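Local coordinates for oxalate biosynthetic component 1 (Burkholderia thailandensis, PDB 5IKY), which is a bifunctional enzyme of quorum sensing-dependent oxalate production, combining an oxalate-producing serine hydrolase with an additional lyase activity, at residues Leu542-Ala547 and Ala717-Leu722; Leu634-Arg638 and Ser671-Arg675; Gly692-Arg696 and Asn706-Arg710. One frame throughout, in Å; residues are numbered along the deposited sequence.

Contact 1 (Leu542-Ala547 and Ala717-Leu722); sequences LAHYPA and ATMALL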
loop_
_atom_site.group_PDB
_atom_site.type_symbol
_atom_site.label_atom_id
_atom_site.label_comp_id
_atom_site.label_asym_id
_atom_site.label_seq_id
_atom_site.Cartn_x
_atom_site.Cartn_y
_atom_site.Cartn_z
ATOM N N LEU A 542 12.823 -13.625 24.282
ATOM C CA LEU A 542 12.212 -14.940 24.445
ATOM C C LEU A 542 12.912 -15.998 23.596
ATOM O O LEU A 542 12.425 -17.120 23.467
ATOM C CB LEU A 542 10.726 -14.884 24.078
ATOM C CG LEU A 542 9.863 -13.842 24.793
ATOM C CD1 LEU A 542 8.454 -13.834 24.225
ATOM C CD2 LEU A 542 9.835 -14.106 26.292
ATOM N N ALA A 543 14.059 -15.633 23.032
ATOM C CA ALA A 543 14.739 -16.456 22.033
ATOM C C ALA A 543 15.142 -17.839 22.534
ATOM O O ALA A 543 15.190 -18.792 21.758
ATOM C CB ALA A 543 15.967 -15.726 21.514
ATOM N N HIS A 544 15.432 -17.949 23.825
ATOM C CA HIS A 544 15.954 -19.197 24.371
ATOM C C HIS A 544 14.876 -20.052 25.017
ATOM O O HIS A 544 15.162 -21.129 25.544
ATOM C CB HIS A 544 17.062 -18.902 25.377
ATOM C CG HIS A 544 18.298 -18.339 24.750
ATOM N ND1 HIS A 544 18.963 -17.248 25.265
ATOM C CD2 HIS A 544 18.983 -18.712 23.644
ATOM C CE1 HIS A 544 20.007 -16.973 24.502
ATOM N NE2 HIS A 544 20.044 -17.850 23.514
ATOM N N TYR A 545 13.637 -19.578 24.971
ATOM C CA TYR A 545 12.522 -20.339 25.516
ATOM C C TYR A 545 11.843 -21.160 24.429
ATOM O O TYR A 545 11.636 -20.676 23.318
ATOM C CB TYR A 545 11.512 -19.406 26.191
ATOM C CG TYR A 545 12.073 -18.680 27.391
ATOM C CD1 TYR A 545 12.371 -19.367 28.561
ATOM C CD2 TYR A 545 12.308 -17.313 27.353
ATOM C CE1 TYR A 545 12.887 -18.713 29.661
ATOM C CE2 TYR A 545 12.824 -16.648 28.451
ATOM C CZ TYR A 545 13.114 -17.354 29.600
ATOM O OH TYR A 545 13.627 -16.700 30.693
ATOM N N PRO A 546 11.499 -22.416 24.749
ATOM C CA PRO A 546 10.769 -23.292 23.831
ATOM C C PRO A 546 9.310 -22.871 23.694
ATOM O O PRO A 546 8.745 -22.316 24.636
ATOM C CB PRO A 546 10.881 -24.663 24.496
ATOM C CG PRO A 546 10.983 -24.350 25.949
ATOM C CD PRO A 546 11.793 -23.083 26.029
ATOM N N ALA A 547 8.710 -23.140 22.540
ATOM C CA ALA A 547 7.318 -22.776 22.300
ATOM C C ALA A 547 6.357 -23.784 22.926
ATOM O O ALA A 547 5.141 -23.679 22.763
ATOM C CB ALA A 547 7.057 -22.653 20.808
ATOM N N ALA A 717 7.304 -19.005 17.217
ATOM C CA ALA A 717 7.627 -19.331 18.603
ATOM C C ALA A 717 7.368 -18.138 19.517
ATOM O O ALA A 717 6.826 -18.291 20.612
ATOM C CB ALA A 717 9.072 -19.787 18.722
ATOM N N THR A 718 7.756 -16.952 19.058
ATOM C CA THR A 718 7.537 -15.729 19.819
ATOM C C THR A 718 6.048 -15.484 20.034
ATOM O O THR A 718 5.617 -15.154 21.139
ATOM C CB THR A 718 8.154 -14.504 19.118
ATOM O OG1 THR A 718 9.519 -14.776 18.784
ATOM C CG2 THR A 718 8.090 -13.285 20.022
ATOM N N MET A 719 5.264 -15.655 18.974
ATOM C CA MET A 719 3.823 -15.449 19.050
ATOM C C MET A 719 3.176 -16.500 19.948
ATOM O O MET A 719 2.249 -16.200 20.702
ATOM C CB MET A 719 3.199 -15.479 17.652
ATOM C CG MET A 719 3.633 -14.325 16.755
ATOM S SD MET A 719 2.970 -12.729 17.273
ATOM C CE MET A 719 1.323 -12.793 16.572
ATOM N N ALA A 720 3.679 -17.727 19.874
ATOM C CA ALA A 720 3.177 -18.813 20.710
ATOM C C ALA A 720 3.401 -18.510 22.189
ATOM O O ALA A 720 2.539 -18.775 23.026
ATOM C CB ALA A 720 3.843 -20.126 20.332
ATOM N N LEU A 721 4.565 -17.948 22.497
ATOM C CA LEU A 721 4.921 -17.607 23.869
ATOM C C LEU A 721 4.107 -16.425 24.381
ATOM O O LEU A 721 3.665 -16.417 25.531
ATOM C CB LEU A 721 6.416 -17.296 23.971
ATOM C CG LEU A 721 7.344 -18.502 23.818
ATOM C CD1 LEU A 721 8.794 -18.063 23.732
ATOM C CD2 LEU A 721 7.138 -19.454 24.978
ATOM N N LEU A 722 3.915 -15.429 23.523
ATOM C CA LEU A 722 3.146 -14.242 23.884
ATOM C C LEU A 722 1.697 -14.592 24.203
ATOM O O LEU A 722 1.142 -14.124 25.196
ATOM C CB LEU A 722 3.199 -13.207 22.761
ATOM C CG LEU A 722 4.541 -12.503 22.572
ATOM C CD1 LEU A 722 4.489 -11.549 21.386
ATOM C CD2 LEU A 722 4.928 -11.773 23.843
#
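Leu721 is the central side chain of this contact. It points from the helix at Ala717-Leu722 into the curve of the loop Leu542-Ala547. In its m, t rotamer Leu721 carries its two methyls to different parts of the loop. Leu721 CD1 packs on Leu542 CB at 3.7 Å and on Tyr545 CB at 3.9 Å. Leu721 CD2 lies 3.3 Å from Pro546 O, a close van der Waals approach, and Leu721 CD2 is 4.3 Å from Ala547 CA. Leu542 has the same m, t rotamer and reaches the other way. Leu542 CD1 comes to 4.1 Å from Leu722 CD2 and 4.3 Å from Thr718 CG2. Tyr545 contributes its CB, but its ring, with chi1 at m, turns away from the helix towards Thr556. Ala547 closes the other end: Ala547 CB is 4.1 Å from Ala717 CB and 4.1 Å from Ala720 CB. These short side chains let the backbones come near, with the CA atoms of Ala547 and Ala717 5.1 Å apart. A type I turn from Leu542 to Tyr545 bends the loop, held by Tyr545 N to Leu542 O at 3.1 Å. No hydrogen bond joins the two segments directly. Thr718 OG1 bonds back to Arg714 O, and Arg714 also binds the Tyr545 carbonyl. Met719 and Ala720 touch Phe857 of helix 849-860. The arrangement is apolar helix-on-loop packing, with cap-domain helix 715-734 set between the loop that follows helix 530-541 and the alpha/beta-hydrolase region.

Contact 2 (Leu634-Arg638 and Ser671-Arg675); sequences LNFAR and SYSVR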
loop_
_atom_site.group_PDB
_atom_site.type_symbol
_atom_site.label_atom_id
_atom_site.label_comp_id
_atom_site.label_asym_id
_atom_site.label_seq_id
_atom_site.Cartn_x
_atom_site.Cartn_y
_atom_site.Cartn_z
ATOM N N LEU A 634 -15.147 2.681 24.605
ATOM C CA LEU A 634 -15.476 3.457 25.794
ATOM C C LEU A 634 -14.803 2.883 27.034
ATOM O O LEU A 634 -14.123 3.600 27.769
ATOM C CB LEU A 634 -16.990 3.514 26.000
ATOM C CG LEU A 634 -17.775 4.297 24.948
ATOM C CD1 LEU A 634 -19.233 4.445 25.363
ATOM C CD2 LEU A 634 -17.132 5.653 24.712
ATOM N N ASN A 635 -14.996 1.588 27.261
ATOM C CA ASN A 635 -14.387 0.915 28.400
ATOM C C ASN A 635 -12.866 0.920 28.306
ATOM O O ASN A 635 -12.176 0.968 29.323
ATOM C CB ASN A 635 -14.901 -0.519 28.512
ATOM C CG ASN A 635 -16.361 -0.583 28.909
ATOM O OD1 ASN A 635 -16.709 -0.382 30.074
ATOM N ND2 ASN A 635 -17.226 -0.868 27.942
ATOM N N PHE A 636 -12.353 0.868 27.081
ATOM C CA PHE A 636 -10.919 0.958 26.842
ATOM C C PHE A 636 -10.375 2.269 27.392
ATOM O O PHE A 636 -9.336 2.295 28.051
ATOM C CB PHE A 636 -10.611 0.843 25.349
ATOM C CG PHE A 636 -9.154 0.998 25.014
ATOM C CD1 PHE A 636 -8.291 -0.082 25.098
ATOM C CD2 PHE A 636 -8.648 2.222 24.605
ATOM C CE1 PHE A 636 -6.953 0.056 24.788
ATOM C CE2 PHE A 636 -7.309 2.367 24.293
ATOM C CZ PHE A 636 -6.461 1.282 24.384
ATOM N N ALA A 637 -11.091 3.352 27.112
ATOM C CA ALA A 637 -10.723 4.668 27.613
ATOM C C ALA A 637 -10.774 4.690 29.136
ATOM O O ALA A 637 -9.863 5.197 29.787
ATOM C CB ALA A 637 -11.637 5.732 27.033
ATOM N N ARG A 638 -11.845 4.132 29.694
ATOM C CA ARG A 638 -11.982 4.007 31.141
ATOM C C ARG A 638 -10.848 3.166 31.715
ATOM O O ARG A 638 -10.329 3.450 32.793
ATOM C CB ARG A 638 -13.329 3.378 31.504
ATOM C CG ARG A 638 -14.538 4.106 30.941
ATOM C CD ARG A 638 -15.828 3.359 31.260
ATOM N NE ARG A 638 -16.019 3.171 32.696
ATOM C CZ ARG A 638 -16.057 1.986 33.300
ATOM N NH1 ARG A 638 -15.918 0.872 32.594
ATOM N NH2 ARG A 638 -16.236 1.914 34.613
ATOM N N SER A 671 -25.699 -3.156 32.417
ATOM C CA SER A 671 -25.010 -2.042 31.780
ATOM C C SER A 671 -23.897 -2.514 30.852
ATOM O O SER A 671 -23.458 -3.663 30.926
ATOM C CB SER A 671 -24.431 -1.097 32.834
ATOM O OG SER A 671 -23.631 -0.097 32.227
ATOM N N TYR A 672 -23.448 -1.620 29.975
ATOM C CA TYR A 672 -22.317 -1.904 29.100
ATOM C C TYR A 672 -21.010 -1.456 29.744
ATOM O O TYR A 672 -19.945 -1.543 29.136
ATOM C CB TYR A 672 -22.492 -1.223 27.740
ATOM C CG TYR A 672 -23.342 -2.001 26.757
ATOM C CD1 TYR A 672 -24.238 -2.969 27.191
ATOM C CD2 TYR A 672 -23.237 -1.774 25.391
ATOM C CE1 TYR A 672 -25.012 -3.683 26.292
ATOM C CE2 TYR A 672 -24.003 -2.481 24.487
ATOM C CZ TYR A 672 -24.888 -3.434 24.942
ATOM O OH TYR A 672 -25.651 -4.139 24.038
ATOM N N SER A 673 -21.103 -0.967 30.975
ATOM C CA SER A 673 -19.924 -0.580 31.734
ATOM C C SER A 673 -19.205 -1.834 32.225
ATOM O O SER A 673 -19.838 -2.773 32.709
ATOM C CB SER A 673 -20.307 0.327 32.910
ATOM O OG SER A 673 -19.388 0.183 33.980
ATOM N N VAL A 674 -17.884 -1.858 32.081
ATOM C CA VAL A 674 -17.089 -2.978 32.573
ATOM C C VAL A 674 -16.660 -2.727 34.017
ATOM O O VAL A 674 -16.123 -1.664 34.336
ATOM C CB VAL A 674 -15.839 -3.217 31.696
ATOM C CG1 VAL A 674 -14.909 -4.219 32.354
ATOM C CG2 VAL A 674 -16.242 -3.691 30.308
ATOM N N ARG A 675 -16.913 -3.705 34.883
ATOM C CA ARG A 675 -16.527 -3.614 36.287
ATOM C C ARG A 675 -15.028 -3.368 36.421
ATOM O O ARG A 675 -14.241 -3.807 35.581
ATOM C CB ARG A 675 -16.930 -4.885 37.038
#
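Asn635, Val674 and Arg638 bury the most surface here, and they carry all three hydrogen bonds between the segments. Asn635 holds the passing chain with both ends of its amide. Asn635 OD1 accepts from Val674 N at 2.8 Å, and Asn635 ND2 donates to Tyr672 O at 3.0 Å. The two backbone groups are two residues apart, with extended Ser673 between them. The amide therefore meets the chain much as a neighbouring strand would. Asn635 ND2 also bonds to Pro631 O, one turn back in the helix. Arg638 lies one turn further on, on the same side of the helix. Arg638 NH1 donates to Val674 O at 3.1 Å, almost in line, so Val674 is held at both its N and its O. Arg638 NH1 also makes a weak bond to Asn635 OD1 at 2.9 Å. That oxygen thus gathers two donors, which explains why Arg638 NH1 and Val674 N sit only 3.4 Å apart without bonding each other.

Here a helix side-chain amide bonds to an extended backbone through both its ends. The contact joins helix 629-641 to the loop before helix 682-690, both in the cap domain. Opposite charge steadies the arginine: its NE forms a salt bridge with Asp652. Ser673 OG lies over one face of the guanidinium, 3.7 Å from Arg638 NH2. Val674 CG2 comes within 3.3 Å of Asn635 OD1. An ST turn shapes the start of Ser671-Arg675, with Ser673 N donating to Ser671 OG at 3.0 Å. Tyr672 turns its ring away from the helix, and its OH bonds to Val624 N.

Contact 3 (Gly692-Arg696 and Asn706-Arg710); sequences GIPCR and NLGLR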
loop_
_atom_site.group_PDB
_atom_site.type_symbol
_atom_site.label_atom_id
_atom_site.label_comp_id
_atom_site.label_asym_id
_atom_site.label_seq_id
_atom_site.Cartn_x
_atom_site.Cartn_y
_atom_site.Cartn_z
ATOM N N GLY A 692 -0.256 -7.450 18.235
ATOM C CA GLY A 692 -0.959 -6.647 17.251
ATOM C C GLY A 692 -0.031 -5.870 16.334
ATOM O O GLY A 692 -0.475 -5.257 15.364
ATOM N N ILE A 693 1.263 -5.885 16.642
ATOM C CA ILE A 693 2.249 -5.199 15.809
ATOM C C ILE A 693 2.408 -5.843 14.420
ATOM O O ILE A 693 2.412 -5.128 13.415
ATOM C CB ILE A 693 3.626 -5.129 16.506
ATOM C CG1 ILE A 693 3.533 -4.282 17.776
ATOM C CG2 ILE A 693 4.683 -4.554 15.566
ATOM C CD1 ILE A 693 4.815 -4.254 18.577
ATOM N N PRO A 694 2.533 -7.184 14.343
ATOM C CA PRO A 694 2.639 -7.733 12.985
ATOM C C PRO A 694 1.338 -7.601 12.203
ATOM O O PRO A 694 0.263 -7.742 12.786
ATOM C CB PRO A 694 2.974 -9.214 13.219
ATOM C CG PRO A 694 3.417 -9.303 14.637
ATOM C CD PRO A 694 2.654 -8.244 15.358
ATOM N N CYS A 695 1.448 -7.325 10.908
ATOM C CA CYS A 695 0.301 -7.277 10.003
ATOM C C CYS A 695 -0.769 -6.284 10.460
ATOM O O CYS A 695 -1.946 -6.622 10.575
ATOM C CB CYS A 695 -0.298 -8.674 9.850
ATOM S SG CYS A 695 0.903 -9.899 9.290
ATOM N N ARG A 696 -0.335 -5.055 10.715
ATOM C CA ARG A 696 -1.216 -3.957 11.093
ATOM C C ARG A 696 -1.969 -3.396 9.888
ATOM O O ARG A 696 -1.542 -3.561 8.745
ATOM C CB ARG A 696 -0.403 -2.833 11.739
ATOM C CG ARG A 696 -0.453 -2.752 13.245
ATOM C CD ARG A 696 0.413 -1.589 13.715
ATOM N NE ARG A 696 0.147 -0.374 12.947
ATOM C CZ ARG A 696 1.087 0.404 12.416
ATOM N NH1 ARG A 696 2.369 0.103 12.569
ATOM N NH2 ARG A 696 0.745 1.488 11.732
ATOM N N ASN A 706 3.832 -3.931 8.212
ATOM C CA ASN A 706 4.611 -4.825 9.073
ATOM C C ASN A 706 4.457 -6.291 8.684
ATOM O O ASN A 706 4.254 -7.156 9.537
ATOM C CB ASN A 706 4.230 -4.633 10.544
ATOM C CG ASN A 706 4.562 -3.245 11.056
ATOM O OD1 ASN A 706 5.416 -2.553 10.498
ATOM N ND2 ASN A 706 3.894 -2.832 12.131
ATOM N N LEU A 707 4.565 -6.559 7.386
ATOM C CA LEU A 707 4.443 -7.913 6.860
ATOM C C LEU A 707 5.760 -8.675 6.951
ATOM O O LEU A 707 5.791 -9.898 6.818
ATOM C CB LEU A 707 3.967 -7.875 5.408
ATOM C CG LEU A 707 2.595 -7.246 5.181
ATOM C CD1 LEU A 707 2.292 -7.144 3.695
ATOM C CD2 LEU A 707 1.536 -8.064 5.893
ATOM N N GLY A 708 6.846 -7.944 7.177
ATOM C CA GLY A 708 8.171 -8.533 7.212
ATOM C C GLY A 708 8.427 -9.401 8.429
ATOM O O GLY A 708 9.174 -10.377 8.352
ATOM N N LEU A 709 7.802 -9.049 9.549
ATOM C CA LEU A 709 7.998 -9.769 10.808
ATOM C C LEU A 709 7.686 -11.264 10.696
ATOM O O LEU A 709 8.284 -12.077 11.398
ATOM C CB LEU A 709 7.142 -9.144 11.911
ATOM C CG LEU A 709 7.450 -7.684 12.249
ATOM C CD1 LEU A 709 6.495 -7.166 13.314
ATOM C CD2 LEU A 709 8.900 -7.523 12.698
ATOM N N ARG A 710 6.763 -11.618 9.802
ATOM C CA ARG A 710 6.345 -13.010 9.624
ATOM C C ARG A 710 7.482 -13.930 9.182
ATOM O O ARG A 710 7.447 -15.133 9.438
ATOM C CB ARG A 710 5.210 -13.106 8.598
ATOM C CG ARG A 710 4.092 -12.097 8.771
ATOM C CD ARG A 710 2.911 -12.428 7.861
ATOM N NE ARG A 710 3.336 -12.729 6.498
ATOM C CZ ARG A 710 2.896 -13.762 5.786
ATOM N NH1 ARG A 710 2.003 -14.599 6.299
ATOM N NH2 ARG A 710 3.348 -13.951 4.555
#
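Asn706 lays its side chain across the backbone at Ile693, and Asn706 ND2 donates to Ile693 O at 3.0 Å. This residue has the largest area covered in the contact. Its main chain is engaged too: Asn706 O accepts from Cys695 N at 3.1 Å. That bond pairs the two residues whose CA atoms come nearest, at 5.0 Å. Both Cys695 and Asn706 have left-handed backbone angles, so both chains turn sharply here. The contact lies at the open end of the hairpin of short strands 696-697 and 704-705.

Apolar packing adds to this. Leu709 CD1 rests 3.9 Å from Ile693 CG2 and 4.0 Å from Pro694 CG. Cys695 SG lies 3.9 Å from Leu707 CD2. Separately, Cys695 SG makes a close van der Waals contact with Arg710 CD at 3.5 Å. Arg696 NH1 and Asn706 ND2 are both donors and do not bond, although they are 3.3 Å apart.

Asp531 of helix 530-541 takes both, as a salt bridge with the arginine and a hydrogen bond with the asparagine, and Phe535 of that helix touches Pro694 and Leu709. Cys695 and Leu707 pack on Leu1001, and Arg710 bonds to the carbonyls of Leu1001 and Ser1006. The base of the cap-domain hairpin thus sits between helix 530-541 and helix 998-1002 of the C-terminal hydrolase region.

In the fold
All three contacts are largely buried locally, but they differ in distance from the centre of the chain. The centre of contact 3 lies about 14 Å from the centre of the chain. The centres of contacts 1 and 2 lie further out, about 30 and 34 Å from it. Contacts 1 and 3 are neighbours, with centres about 16 Å apart. They share helix 530-541: Phe535 touches Met719 as well as Pro694 and Leu709. Contact 2 stands apart, its centre about 32 and 29 Å from the centres of contacts 1 and 3, and joins parts of the cap domain alone. Its link is polar. Contact 1 is apolar, and contact 3 mixes hydrogen bonds with apolar packing.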